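Local coordinates for enoyl CoA hydratase/isomerase (Crotonase) (Legionella pneumophila subsp. pneumophila, PDB 3I47), which probably hydrates enoyl-CoA thioesters, or isomerises related acyl-CoA substrates, as a member of the crotonase family, at residues A[116-121]-A[177-182]. Sequence-based numbering, arbitrary orientation.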
# COMPACT_ATOMS: atom_id res chain seq x y z
N GLY A 116 -3.14 6.93 -5.28
CA GLY A 116 -3.61 5.56 -5.52
C GLY A 116 -2.77 4.51 -4.82
O GLY A 116 -3.31 3.53 -4.30
N LEU A 117 -1.45 4.69 -4.80
CA LEU A 117 -0.59 3.71 -4.12
C LEU A 117 -0.96 3.55 -2.65
O LEU A 117 -0.97 2.43 -2.13
CB LEU A 117 0.89 4.08 -4.22
CG LEU A 117 1.54 4.10 -5.60
CD1 LEU A 117 3.04 4.31 -5.40
CD2 LEU A 117 1.28 2.81 -6.39
N ALA A 118 -1.28 4.66 -1.98
CA ALA A 118 -1.72 4.63 -0.59
C ALA A 118 -2.97 3.77 -0.44
O ALA A 118 -3.09 3.00 0.51
CB ALA A 118 -1.97 6.05 -0.06
N ALA A 119 -3.91 3.88 -1.38
CA ALA A 119 -5.13 3.09 -1.34
C ALA A 119 -4.91 1.60 -1.65
O ALA A 119 -5.63 0.74 -1.13
CB ALA A 119 -6.18 3.69 -2.29
N ALA A 120 -3.93 1.28 -2.50
CA ALA A 120 -3.69 -0.11 -2.88
C ALA A 120 -3.03 -0.90 -1.76
O ALA A 120 -3.22 -2.12 -1.65
CB ALA A 120 -2.79 -0.15 -4.13
N CYS A 121 -2.24 -0.20 -0.94
CA CYS A 121 -1.59 -0.83 0.22
C CYS A 121 -2.63 -1.15 1.29
O CYS A 121 -3.69 -0.53 1.34
CB CYS A 121 -0.52 0.09 0.80
SG CYS A 121 0.95 0.21 -0.25
N LEU A 177 -11.42 9.76 6.31
CA LEU A 177 -12.00 8.97 5.22
C LEU A 177 -11.48 7.54 5.13
O LEU A 177 -11.97 6.76 4.31
CB LEU A 177 -11.78 9.67 3.88
CG LEU A 177 -12.54 10.97 3.64
CD1 LEU A 177 -12.13 11.55 2.30
CD2 LEU A 177 -14.06 10.78 3.72
N ASN A 178 -10.50 7.21 5.98
CA ASN A 178 -9.87 5.90 6.03
C ASN A 178 -8.91 5.61 4.87
O ASN A 178 -8.51 4.46 4.67
CB ASN A 178 -10.91 4.75 6.10
CG ASN A 178 -11.57 4.61 7.47
OD1 ASN A 178 -11.20 5.25 8.45
ND2 ASN A 178 -12.58 3.74 7.53
N LEU A 179 -8.52 6.64 4.10
CA LEU A 179 -7.44 6.45 3.12
C LEU A 179 -6.15 6.17 3.88
O LEU A 179 -5.37 5.29 3.51
CB LEU A 179 -7.28 7.69 2.24
CG LEU A 179 -6.15 7.62 1.19
CD1 LEU A 179 -6.35 6.42 0.28
CD2 LEU A 179 -6.11 8.91 0.40
N VAL A 180 -5.92 6.95 4.94
CA VAL A 180 -4.80 6.66 5.85
C VAL A 180 -5.36 6.27 7.20
O VAL A 180 -6.43 6.76 7.61
CB VAL A 180 -3.77 7.82 5.99
CG1 VAL A 180 -3.27 8.26 4.62
CG2 VAL A 180 -4.32 8.96 6.74
N GLN A 181 -4.63 5.39 7.89
CA GLN A 181 -5.07 4.90 9.20
C GLN A 181 -4.27 5.44 10.37
O GLN A 181 -4.63 5.18 11.54
CB GLN A 181 -5.03 3.37 9.24
CG GLN A 181 -6.01 2.68 8.30
CD GLN A 181 -5.36 2.10 7.07
OE1 GLN A 181 -4.51 2.72 6.45
NE2 GLN A 181 -5.77 0.89 6.70
N HIS A 182 -3.19 6.17 10.08
CA HIS A 182 -2.34 6.80 11.08
C HIS A 182 -1.87 8.13 10.55
O HIS A 182 -1.49 8.24 9.38
CB HIS A 182 -1.11 5.94 11.38
CG HIS A 182 -1.44 4.56 11.83
ND1 HIS A 182 -1.70 4.25 13.15
CD2 HIS A 182 -1.60 3.40 11.14
CE1 HIS A 182 -1.99 2.96 13.25
NE2 HIS A 182 -1.94 2.43 12.05
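Leu179 reaches the last turn of helix 113-120 with one methyl group, CD1, which lies against the two small residues Ala118 and Ala119. Across the two segments the contact is van der Waals, made by apolar side chains and the helix backbone. CD1 of Leu179 sits 3.8 Å from CB of Ala119. The same CD1 is 4.4 Å from CB of Ala118, so it touches both methyls from one side and lies over the peptide that links them. CG of Leu179 stands anti to the backbone N (chi1 179°), which carries the isobutyl group across to the helix. The CA atoms of Ala119 and Leu179 are 6.0 Å apart, the nearest CA pair across the two segments.

Asn178, with positive phi (74°), ends helix 171-176 in a Schellman motif just before Leu179, and the chain then turns into strand 182-184. Around the contact, Ala119 also packs on Tyr149, Val150 and Ala153 of helix 147-154, and Leu179 on Ile154 and Phe132. Further along, the side chain of Gln181 hydrogen-bonds to Asp122 O and Ala124 N, tying this loop to the start of strand 123-127. The buried contact thus joins a helix to the connection entering the outermost strand, within this chain, of the main sheet in the crotonase fold.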